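Local coordinates for TT1561 protein (Thermus thermophilus, PDB 1UF3), which is of unknown function but belongs to the calcineurin-like metallophosphoesterases, binds calcium ions, and is probably a metal-dependent phosphoesterase, at residues A[67-72]-A[153-157]; A[187-191]-A[206-212]; A[199-203]-A[219-223]. One frame throughout, in Å; residues are numbered along the deposited sequence.

Contact 1 (A[67-72]-A[153-157])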
ATOM      1  N   ALA A  67      12.050  17.778  -9.739  1.00 18.47           N
ATOM      2  CA  ALA A  67      12.433  18.625 -10.850  1.00 16.71           C
ATOM      3  C   ALA A  67      13.212  19.801 -10.318  1.00 16.70           C
ATOM      4  O   ALA A  67      12.927  20.312  -9.237  1.00 15.42           O
ATOM      5  CB  ALA A  67      11.190  19.126 -11.613  1.00 17.75           C
ATOM      6  N   TYR A  68      14.180  20.255 -11.094  1.00 19.17           N
ATOM      7  CA  TYR A  68      14.976  21.388 -10.665  1.00 18.73           C
ATOM      8  C   TYR A  68      15.535  22.161 -11.840  1.00 19.73           C
ATOM      9  O   TYR A  68      15.577  21.655 -12.977  1.00 20.77           O
ATOM     10  CB  TYR A  68      16.118  20.921  -9.716  1.00 17.73           C
ATOM     11  CG  TYR A  68      16.745  19.573 -10.063  1.00 19.86           C
ATOM     12  CD1 TYR A  68      16.395  18.409  -9.361  1.00 20.62           C
ATOM     13  CD2 TYR A  68      17.642  19.450 -11.128  1.00 19.25           C
ATOM     14  CE1 TYR A  68      16.929  17.132  -9.730  1.00 20.35           C
ATOM     15  CE2 TYR A  68      18.174  18.189 -11.505  1.00 20.33           C
ATOM     16  CZ  TYR A  68      17.805  17.045 -10.807  1.00 18.99           C
ATOM     17  OH  TYR A  68      18.252  15.817 -11.252  1.00 21.25           O
ATOM     18  N   VAL A  69      15.891  23.422 -11.584  1.00 19.43           N
ATOM     19  CA  VAL A  69      16.519  24.264 -12.595  1.00 19.18           C
ATOM     20  C   VAL A  69      17.689  24.950 -11.869  1.00 19.52           C
ATOM     21  O   VAL A  69      17.671  25.134 -10.645  1.00 18.77           O
ATOM     22  CB  VAL A  69      15.561  25.316 -13.201  1.00 20.71           C
ATOM     23  CG1 VAL A  69      14.370  24.622 -13.840  1.00 23.89           C
ATOM     24  CG2 VAL A  69      15.119  26.304 -12.147  1.00 17.72           C
ATOM     25  N   PRO A  70      18.733  25.305 -12.613  1.00 19.57           N
ATOM     26  CA  PRO A  70      19.891  25.952 -11.993  1.00 20.79           C
ATOM     27  C   PRO A  70      19.669  27.455 -11.787  1.00 22.33           C
ATOM     28  O   PRO A  70      18.739  28.046 -12.362  1.00 22.58           O
ATOM     29  CB  PRO A  70      20.997  25.658 -12.992  1.00 16.05           C
ATOM     30  CG  PRO A  70      20.262  25.809 -14.318  1.00 17.46           C
ATOM     31  CD  PRO A  70      18.925  25.131 -14.072  1.00 16.25           C
ATOM     32  N   GLY A  71      20.520  28.061 -10.960  1.00 24.03           N
ATOM     33  CA  GLY A  71      20.425  29.494 -10.711  1.00 24.19           C
ATOM     34  C   GLY A  71      21.510  30.256 -11.455  1.00 25.79           C
ATOM     35  O   GLY A  71      22.317  29.653 -12.177  1.00 26.99           O
ATOM     36  N   PRO A  72      21.563  31.591 -11.308  1.00 24.96           N
ATOM     37  CA  PRO A  72      22.585  32.383 -12.002  1.00 24.72           C
ATOM     38  C   PRO A  72      24.032  31.998 -11.641  1.00 22.77           C
ATOM     39  O   PRO A  72      24.932  32.191 -12.431  1.00 23.32           O
ATOM     40  CB  PRO A  72      22.245  33.829 -11.597  1.00 25.57           C
ATOM     41  CG  PRO A  72      20.740  33.749 -11.278  1.00 23.93           C
ATOM     42  CD  PRO A  72      20.642  32.452 -10.543  1.00 23.21           C
ATOM     43  N   PHE A 153       5.777  25.418 -14.308  1.00 21.16           N
ATOM     44  CA  PHE A 153       7.016  26.062 -14.726  1.00 21.59           C
ATOM     45  C   PHE A 153       7.947  26.313 -13.555  1.00 20.66           C
ATOM     46  O   PHE A 153       7.504  26.636 -12.465  1.00 19.65           O
ATOM     47  CB  PHE A 153       6.742  27.430 -15.391  1.00 20.11           C
ATOM     48  CG  PHE A 153       6.168  27.360 -16.792  1.00 21.42           C
ATOM     49  CD1 PHE A 153       5.966  26.142 -17.448  1.00 19.45           C
ATOM     50  CD2 PHE A 153       5.855  28.526 -17.461  1.00 17.52           C
ATOM     51  CE1 PHE A 153       5.468  26.107 -18.739  1.00 18.59           C
ATOM     52  CE2 PHE A 153       5.353  28.498 -18.764  1.00 17.95           C
ATOM     53  CZ  PHE A 153       5.161  27.293 -19.400  1.00 19.53           C
ATOM     54  N   LEU A 154       9.244  26.176 -13.799  1.00 21.39           N
ATOM     55  CA  LEU A 154      10.255  26.447 -12.772  1.00 21.18           C
ATOM     56  C   LEU A 154      11.182  27.521 -13.324  1.00 20.71           C
ATOM     57  O   LEU A 154      11.766  27.360 -14.381  1.00 22.64           O
ATOM     58  CB  LEU A 154      11.073  25.192 -12.434  1.00 20.12           C
ATOM     59  CG  LEU A 154      10.549  24.343 -11.277  1.00 20.25           C
ATOM     60  CD1 LEU A 154       9.282  23.608 -11.724  1.00 21.61           C
ATOM     61  CD2 LEU A 154      11.626  23.354 -10.824  1.00 18.82           C
ATOM     62  N   PHE A 155      11.292  28.642 -12.631  1.00 21.26           N
ATOM     63  CA  PHE A 155      12.185  29.713 -13.087  1.00 19.78           C
ATOM     64  C   PHE A 155      12.967  30.199 -11.881  1.00 19.30           C
ATOM     65  O   PHE A 155      12.530  30.062 -10.728  1.00 18.09           O
ATOM     66  CB  PHE A 155      11.440  30.963 -13.572  1.00 19.15           C
ATOM     67  CG  PHE A 155      10.569  30.763 -14.751  1.00 19.46           C
ATOM     68  CD1 PHE A 155       9.205  31.077 -14.665  1.00 16.88           C
ATOM     69  CD2 PHE A 155      11.109  30.403 -15.975  1.00 17.63           C
ATOM     70  CE1 PHE A 155       8.407  31.046 -15.785  1.00 16.50           C
ATOM     71  CE2 PHE A 155      10.325  30.365 -17.096  1.00 18.60           C
ATOM     72  CZ  PHE A 155       8.957  30.694 -17.006  1.00 18.45           C
ATOM     73  N   HIS A 156      14.118  30.792 -12.145  1.00 20.09           N
ATOM     74  CA  HIS A 156      14.840  31.352 -11.034  1.00 21.49           C
ATOM     75  C   HIS A 156      14.324  32.800 -10.892  1.00 21.62           C
ATOM     76  O   HIS A 156      13.984  33.250  -9.801  1.00 24.03           O
ATOM     77  CB  HIS A 156      16.332  31.365 -11.283  1.00 20.20           C
ATOM     78  CG  HIS A 156      17.089  32.013 -10.171  1.00 23.12           C
ATOM     79  ND1 HIS A 156      17.293  33.377 -10.110  1.00 20.78           N
ATOM     80  CD2 HIS A 156      17.568  31.506  -9.011  1.00 23.26           C
ATOM     81  CE1 HIS A 156      17.866  33.678  -8.957  1.00 24.18           C
ATOM     82  NE2 HIS A 156      18.042  32.560  -8.272  1.00 23.13           N
ATOM     83  N   THR A 157      14.244  33.486 -12.023  1.00 22.01           N
ATOM     84  CA  THR A 157      13.822  34.870 -12.139  1.00 24.01           C
ATOM     85  C   THR A 157      12.343  35.109 -11.826  1.00 25.28           C
ATOM     86  O   THR A 157      11.467  34.480 -12.412  1.00 25.08           O
ATOM     87  CB  THR A 157      14.140  35.348 -13.556  1.00 24.31           C
ATOM     88  OG1 THR A 157      15.556  35.254 -13.756  1.00 26.04           O
ATOM     89  CG2 THR A 157      13.673  36.791 -13.792  1.00 26.26           C
TER
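The face of the H156 imidazole is met by one corner of P72: P72 CD sits 3.3 Å from the centroid of the H156 ring and only 5° off its normal, a well-formed CH-pi contact, with P72 CD 3.4 Å from H156 CE1. G71 fits in beside it, its CA 3.9 Å from H156 CD2. A beta carbon on G71 would crowd the imidazole and run into P72 CD, so the close approach of the two loops suits a glycine. Further back along the strands the contact turns aliphatic. V69 and L154 point at each other, with V69 CG1 3.6 Å from L154 CB, and L154 CD2 reaches on to the backbone, 3.7 Å from A67 O and 3.9 Å from Y68 CA. The two strands run the same way at 34°, their axes 7.1 Å apart, and are held by side-chain packing instead of backbone pairing. They belong to the two different sheets of the metallophosphoesterase sandwich, and both turn into loops at the same end. In relatives of this superfamily those loops usually carry metal ligands; here no calcium is bound between them, and a bound calcium lies about 10 Å from the P70 side chain. On one side, strand 66-69 is hydrogen-bonded through its backbone to strand 35-39, and Y68 turns away to pack on helix 77-90, with its OH hydrogen-bonded to E88. On the other, F155 faces away from the contact into helix 170-179, while V113 and I117 of strand 108-118 lie against its side chain.

Contact 2 (A[187-191]-A[206-212])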
ATOM      1  N   ALA A 187      12.506  31.469  -7.476  1.00 21.48           N
ATOM      2  CA  ALA A 187      13.429  31.623  -6.358  1.00 24.41           C
ATOM      3  C   ALA A 187      13.081  32.862  -5.528  1.00 24.91           C
ATOM      4  O   ALA A 187      12.591  33.855  -6.050  1.00 25.14           O
ATOM      5  CB  ALA A 187      14.868  31.750  -6.886  1.00 22.13           C
ATOM      6  N   GLY A 188      13.336  32.802  -4.233  1.00 28.64           N
ATOM      7  CA  GLY A 188      13.071  33.963  -3.408  1.00 31.75           C
ATOM      8  C   GLY A 188      13.040  33.651  -1.931  1.00 32.67           C
ATOM      9  O   GLY A 188      12.824  32.504  -1.538  1.00 32.41           O
ATOM     10  N   LYS A 189      13.256  34.682  -1.115  1.00 34.55           N
ATOM     11  CA  LYS A 189      13.241  34.542   0.342  1.00 35.19           C
ATOM     12  C   LYS A 189      11.866  34.963   0.843  1.00 33.28           C
ATOM     13  O   LYS A 189      11.275  35.905   0.322  1.00 33.31           O
ATOM     14  CB  LYS A 189      14.338  35.410   0.979  1.00 38.68           C
ATOM     15  CG  LYS A 189      15.757  34.930   0.664  1.00 43.89           C
ATOM     16  CD  LYS A 189      16.832  35.828   1.282  1.00 47.36           C
ATOM     17  CE  LYS A 189      16.895  37.181   0.587  1.00 49.11           C
ATOM     18  NZ  LYS A 189      17.819  38.101   1.296  1.00 51.56           N
ATOM     19  N   GLY A 190      11.360  34.245   1.842  1.00 33.07           N
ATOM     20  CA  GLY A 190      10.042  34.529   2.386  1.00 31.23           C
ATOM     21  C   GLY A 190       8.980  33.792   1.589  1.00 29.22           C
ATOM     22  O   GLY A 190       8.652  34.201   0.466  1.00 29.04           O
ATOM     23  N   GLN A 191       8.436  32.715   2.152  1.00 28.51           N
ATOM     24  CA  GLN A 191       7.427  31.954   1.426  1.00 28.27           C
ATOM     25  C   GLN A 191       6.206  32.832   1.204  1.00 27.83           C
ATOM     26  O   GLN A 191       5.752  33.511   2.120  1.00 27.15           O
ATOM     27  CB  GLN A 191       7.006  30.693   2.196  1.00 27.11           C
ATOM     28  CG  GLN A 191       8.148  29.790   2.643  1.00 27.62           C
ATOM     29  CD  GLN A 191       8.667  30.167   4.023  1.00 29.73           C
ATOM     30  OE1 GLN A 191       8.882  31.347   4.316  1.00 29.93           O
ATOM     31  NE2 GLN A 191       8.867  29.177   4.869  1.00 25.85           N
ATOM     32  N   ASP A 206      13.658  30.241   0.708  1.00 26.85           N
ATOM     33  CA  ASP A 206      15.087  30.148   0.457  1.00 28.31           C
ATOM     34  C   ASP A 206      15.669  29.129   1.450  1.00 29.50           C
ATOM     35  O   ASP A 206      15.670  29.378   2.669  1.00 30.74           O
ATOM     36  CB  ASP A 206      15.712  31.540   0.663  1.00 29.01           C
ATOM     37  CG  ASP A 206      17.141  31.598   0.225  1.00 24.53           C
ATOM     38  OD1 ASP A 206      17.880  30.681   0.598  1.00 25.06           O
ATOM     39  OD2 ASP A 206      17.518  32.545  -0.491  1.00 24.99           O
ATOM     40  N   LEU A 207      16.148  27.982   0.950  1.00 28.36           N
ATOM     41  CA  LEU A 207      16.688  26.939   1.832  1.00 28.20           C
ATOM     42  C   LEU A 207      17.964  27.390   2.557  1.00 28.90           C
ATOM     43  O   LEU A 207      18.294  26.873   3.629  1.00 29.68           O
ATOM     44  CB  LEU A 207      16.988  25.645   1.052  1.00 27.29           C
ATOM     45  CG  LEU A 207      16.497  24.299   1.614  1.00 28.46           C
ATOM     46  CD1 LEU A 207      17.516  23.221   1.319  1.00 27.12           C
ATOM     47  CD2 LEU A 207      16.244  24.365   3.077  1.00 29.02           C
ATOM     48  N   SER A 208      18.690  28.328   1.960  1.00 28.89           N
ATOM     49  CA  SER A 208      19.898  28.857   2.597  1.00 32.44           C
ATOM     50  C   SER A 208      19.464  29.566   3.882  1.00 32.27           C
ATOM     51  O   SER A 208      20.258  29.743   4.797  1.00 33.60           O
ATOM     52  CB  SER A 208      20.622  29.854   1.679  1.00 30.65           C
ATOM     53  OG  SER A 208      19.961  31.109   1.660  1.00 31.18           O
ATOM     54  N   GLU A 209      18.193  29.963   3.938  1.00 31.26           N
ATOM     55  CA  GLU A 209      17.648  30.627   5.116  1.00 29.41           C
ATOM     56  C   GLU A 209      16.812  29.604   5.863  1.00 29.19           C
ATOM     57  O   GLU A 209      16.099  29.946   6.813  1.00 27.77           O
ATOM     58  CB  GLU A 209      16.765  31.810   4.718  1.00 31.01           C
ATOM     59  CG  GLU A 209      17.421  32.824   3.787  1.00 32.39           C
ATOM     60  CD  GLU A 209      18.583  33.581   4.431  1.00 34.11           C
ATOM     61  OE1 GLU A 209      19.198  34.415   3.737  1.00 37.95           O
ATOM     62  OE2 GLU A 209      18.883  33.342   5.618  1.00 32.01           O
ATOM     63  N   GLY A 210      16.908  28.349   5.412  1.00 27.65           N
ATOM     64  CA  GLY A 210      16.178  27.249   6.014  1.00 25.44           C
ATOM     65  C   GLY A 210      14.712  27.106   5.613  1.00 24.63           C
ATOM     66  O   GLY A 210      14.037  26.189   6.071  1.00 24.65           O
ATOM     67  N   GLU A 211      14.216  27.985   4.754  1.00 24.41           N
ATOM     68  CA  GLU A 211      12.797  27.953   4.377  1.00 26.60           C
ATOM     69  C   GLU A 211      12.359  26.994   3.258  1.00 26.03           C
ATOM     70  O   GLU A 211      13.096  26.734   2.303  1.00 22.74           O
ATOM     71  CB  GLU A 211      12.328  29.350   3.964  1.00 27.36           C
ATOM     72  CG  GLU A 211      12.901  30.498   4.775  1.00 29.96           C
ATOM     73  CD  GLU A 211      12.573  31.842   4.153  1.00 30.90           C
ATOM     74  OE1 GLU A 211      12.696  31.969   2.913  1.00 30.35           O
ATOM     75  OE2 GLU A 211      12.194  32.774   4.902  1.00 33.19           O
ATOM     76  N   TYR A 212      11.126  26.510   3.387  1.00 26.51           N
ATOM     77  CA  TYR A 212      10.520  25.652   2.377  1.00 26.01           C
ATOM     78  C   TYR A 212       9.005  25.704   2.539  1.00 25.45           C
ATOM     79  O   TYR A 212       8.482  26.186   3.557  1.00 23.79           O
ATOM     80  CB  TYR A 212      11.017  24.201   2.510  1.00 25.70           C
ATOM     81  CG  TYR A 212      10.492  23.500   3.730  1.00 25.58           C
ATOM     82  CD1 TYR A 212       9.292  22.796   3.694  1.00 24.06           C
ATOM     83  CD2 TYR A 212      11.168  23.592   4.938  1.00 27.12           C
ATOM     84  CE1 TYR A 212       8.775  22.208   4.844  1.00 25.14           C
ATOM     85  CE2 TYR A 212      10.672  23.008   6.089  1.00 27.81           C
ATOM     86  CZ  TYR A 212       9.476  22.319   6.045  1.00 26.62           C
ATOM     87  OH  TYR A 212       9.003  21.763   7.214  1.00 26.34           O
TER
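Two hydrogen bonds cross the contact, one of them to a shared carboxylate. E211 OE1 accepts from G190 N at 2.8 Å, almost linearly, and from D206 N of its own segment at 3.0 Å, so a single oxygen joins the 187-191 loop to the start of 206-212. The second, Q191 NE2 to Y212 O at 3.3 Å, ties a loop side chain to the backbone of strand 211-216. Within 206-212, D206 O receives E209 N and E211 N, each at 2.9 Å, and D206 OD1 takes S208 OG at a very short 2.4 Å; these bonds close a tight turn just ahead of E211. K189 adds van der Waals contact, its aliphatic chain lying along the acidic groups, K189 CG 3.2 Å from D206 OD2 and K189 CD 3.7 Å from E209 OE1. Backbone shape matters too, since G188 and G190 adopt angles that would jam a beta carbon against the preceding carbonyl. S12 OG is hydrogen-bonded to G188 N, and N13 weakly to D206 OD2, bringing in the end of strand 7-12. Loops gathered like this beyond the strand ends are typical of the metallophosphoesterase fold, where relatives build their metal site.

Contact 3 (A[199-203]-A[219-223])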
ATOM      1  N   SER A 199      -2.708  31.806 -13.340  1.00 25.09           N
ATOM      2  CA  SER A 199      -1.510  31.097 -12.856  1.00 21.98           C
ATOM      3  C   SER A 199      -1.183  31.349 -11.392  1.00 21.04           C
ATOM      4  O   SER A 199      -1.167  32.489 -10.950  1.00 20.49           O
ATOM      5  CB  SER A 199      -0.271  31.493 -13.667  1.00 20.19           C
ATOM      6  OG  SER A 199      -0.469  31.421 -15.068  1.00 20.84           O
ATOM      7  N   TRP A 200      -0.915  30.279 -10.649  1.00 20.02           N
ATOM      8  CA  TRP A 200      -0.549  30.360  -9.243  1.00 19.33           C
ATOM      9  C   TRP A 200       0.983  30.497  -9.182  1.00 20.79           C
ATOM     10  O   TRP A 200       1.717  29.583  -9.569  1.00 21.37           O
ATOM     11  CB  TRP A 200      -0.995  29.095  -8.513  1.00 18.34           C
ATOM     12  CG  TRP A 200      -0.740  29.070  -7.018  1.00 18.31           C
ATOM     13  CD1 TRP A 200      -0.818  30.128  -6.151  1.00 17.41           C
ATOM     14  CD2 TRP A 200      -0.477  27.911  -6.204  1.00 19.25           C
ATOM     15  NE1 TRP A 200      -0.634  29.704  -4.865  1.00 20.13           N
ATOM     16  CE2 TRP A 200      -0.423  28.349  -4.862  1.00 18.49           C
ATOM     17  CE3 TRP A 200      -0.294  26.548  -6.479  1.00 20.61           C
ATOM     18  CZ2 TRP A 200      -0.196  27.481  -3.800  1.00 19.80           C
ATOM     19  CZ3 TRP A 200      -0.068  25.666  -5.404  1.00 18.31           C
ATOM     20  CH2 TRP A 200      -0.022  26.138  -4.089  1.00 21.85           C
ATOM     21  N   VAL A 201       1.467  31.648  -8.732  1.00 21.29           N
ATOM     22  CA  VAL A 201       2.909  31.876  -8.634  1.00 20.82           C
ATOM     23  C   VAL A 201       3.332  31.758  -7.186  1.00 21.42           C
ATOM     24  O   VAL A 201       2.839  32.479  -6.304  1.00 21.61           O
ATOM     25  CB  VAL A 201       3.304  33.248  -9.166  1.00 21.28           C
ATOM     26  CG1 VAL A 201       4.822  33.435  -9.053  1.00 21.51           C
ATOM     27  CG2 VAL A 201       2.854  33.388 -10.592  1.00 20.57           C
ATOM     28  N   VAL A 202       4.255  30.837  -6.952  1.00 20.89           N
ATOM     29  CA  VAL A 202       4.747  30.543  -5.622  1.00 20.99           C
ATOM     30  C   VAL A 202       6.242  30.781  -5.432  1.00 23.22           C
ATOM     31  O   VAL A 202       7.066  30.408  -6.275  1.00 24.03           O
ATOM     32  CB  VAL A 202       4.466  29.052  -5.245  1.00 21.11           C
ATOM     33  CG1 VAL A 202       5.084  28.727  -3.871  1.00 19.61           C
ATOM     34  CG2 VAL A 202       2.934  28.773  -5.257  1.00 20.44           C
ATOM     35  N   VAL A 203       6.563  31.427  -4.316  1.00 21.78           N
ATOM     36  CA  VAL A 203       7.936  31.679  -3.899  1.00 22.70           C
ATOM     37  C   VAL A 203       7.955  30.690  -2.747  1.00 21.29           C
ATOM     38  O   VAL A 203       7.396  30.940  -1.678  1.00 22.60           O
ATOM     39  CB  VAL A 203       8.114  33.150  -3.413  1.00 23.13           C
ATOM     40  CG1 VAL A 203       9.443  33.321  -2.728  1.00 23.24           C
ATOM     41  CG2 VAL A 203       8.020  34.095  -4.608  1.00 22.15           C
ATOM     42  N   ALA A 219      -5.685  22.907  -3.975  1.00 23.58           N
ATOM     43  CA  ALA A 219      -6.190  24.069  -3.235  1.00 24.67           C
ATOM     44  C   ALA A 219      -5.438  25.377  -3.485  1.00 25.63           C
ATOM     45  O   ALA A 219      -5.894  26.440  -3.050  1.00 23.59           O
ATOM     46  CB  ALA A 219      -6.183  23.774  -1.737  1.00 20.08           C
ATOM     47  N   ARG A 220      -4.310  25.303  -4.191  1.00 25.71           N
ATOM     48  CA  ARG A 220      -3.478  26.472  -4.431  1.00 25.76           C
ATOM     49  C   ARG A 220      -3.205  27.123  -3.083  1.00 26.86           C
ATOM     50  O   ARG A 220      -3.294  28.349  -2.920  1.00 26.95           O
ATOM     51  CB  ARG A 220      -4.163  27.459  -5.375  1.00 29.26           C
ATOM     52  CG  ARG A 220      -4.363  26.881  -6.745  1.00 32.39           C
ATOM     53  CD  ARG A 220      -4.848  27.910  -7.708  1.00 37.32           C
ATOM     54  NE  ARG A 220      -4.952  27.329  -9.036  1.00 44.16           N
ATOM     55  CZ  ARG A 220      -5.766  26.321  -9.334  1.00 46.27           C
ATOM     56  NH1 ARG A 220      -6.540  25.796  -8.390  1.00 48.24           N
ATOM     57  NH2 ARG A 220      -5.800  25.835 -10.566  1.00 45.93           N
ATOM     58  N   LYS A 221      -2.894  26.273  -2.110  1.00 26.40           N
ATOM     59  CA  LYS A 221      -2.576  26.693  -0.756  1.00 27.88           C
ATOM     60  C   LYS A 221      -1.177  26.155  -0.436  1.00 28.46           C
ATOM     61  O   LYS A 221      -0.776  25.126  -0.973  1.00 26.36           O
ATOM     62  CB  LYS A 221      -3.567  26.102   0.245  1.00 28.71           C
ATOM     63  CG  LYS A 221      -4.928  26.751   0.292  1.00 31.33           C
ATOM     64  CD  LYS A 221      -5.753  26.130   1.421  1.00 33.88           C
ATOM     65  CE  LYS A 221      -7.144  26.748   1.526  1.00 35.60           C
ATOM     66  NZ  LYS A 221      -7.880  26.253   2.728  1.00 39.28           N
ATOM     67  N   LEU A 222      -0.451  26.853   0.435  1.00 28.40           N
ATOM     68  CA  LEU A 222       0.893  26.445   0.837  1.00 30.80           C
ATOM     69  C   LEU A 222       0.959  26.275   2.342  1.00 32.27           C
ATOM     70  O   LEU A 222       0.279  26.995   3.085  1.00 30.12           O
ATOM     71  CB  LEU A 222       1.932  27.512   0.487  1.00 32.18           C
ATOM     72  CG  LEU A 222       2.205  27.954  -0.944  1.00 35.26           C
ATOM     73  CD1 LEU A 222       3.288  29.026  -0.934  1.00 35.24           C
ATOM     74  CD2 LEU A 222       2.647  26.766  -1.764  1.00 36.33           C
ATOM     75  N   GLU A 223       1.781  25.326   2.785  1.00 33.16           N
ATOM     76  CA  GLU A 223       2.018  25.114   4.205  1.00 33.72           C
ATOM     77  C   GLU A 223       3.475  25.495   4.348  1.00 34.76           C
ATOM     78  O   GLU A 223       4.292  25.146   3.498  1.00 34.50           O
ATOM     79  CB  GLU A 223       1.791  23.666   4.605  1.00 36.86           C
ATOM     80  CG  GLU A 223       0.328  23.387   4.885  1.00 40.53           C
ATOM     81  CD  GLU A 223       0.035  21.924   5.092  1.00 41.50           C
ATOM     82  OE1 GLU A 223       0.085  21.161   4.102  1.00 42.10           O
ATOM     83  OE2 GLU A 223      -0.241  21.542   6.246  1.00 43.25           O
TER
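This is an intersheet packing contact at one margin of the sandwich: strand 199-203, from the seven-stranded sheet, faces the start of strand 221-226, an outermost strand of the six-stranded one. The axes of 199-203 and 221-223 stay 9.6 Å apart and run within 17° of parallel, a separation that side chains, not backbone pairing, must fill. W200 fills much of it. Its indole points across the gap and slides beneath the backbone at R220, where R220 CA stands 3.4 Å from the centroid of the six-membered ring and 7° off its normal, a CH-pi contact over the face. R220 CB continues along the indole, 3.8 Å from W200 CD2, and K221 O meets the ring edge, 3.4 Å from W200 CH2. This approach goes with a G1 beta bulge, in which R220, with positive phi, and K221 both face D216 of the adjacent strand 211-216. One step on, L222 swings its branched end inward, setting L222 CD1 3.5 Å from V202 CG1 and L222 CD2 3.6 Å from W200 CZ2. L215 lies against W200, V202 and L222 together, and H193 meets the indole with its ring nearly perpendicular. At the outer side E223 forms a salt bridge with R2 of the second subunit, whose G32 and T31 also pack on A219 and K221. Between the two segments, then, cohesion comes from aromatic and aliphatic surface fitting closely, with charged K221 pointing away, so that these two segments are joined by shape and dispersion instead of by directional polar bonds.

Following the chain, contact 1 comes first: 67-72 waits through 80 residues, about half of them helix or strand, before 153-157 closes its loop, binding the two sheets near the centre of the molecule. Contact 2 opens only afterwards, at 187-191, yet it touches contact 1, since A187 N lies 3.3 Å from H156 O, a probable hydrogen bond. Contacts 2 and 3 cross: 199-203 falls between 187-191 and 206-212, and its partner 219-223 follows them both. V203 packs against G188 and G190 where they meet. Together the three hold the sandwich at its core, among its loops and at one margin, with centres 14 to 17 Å apart.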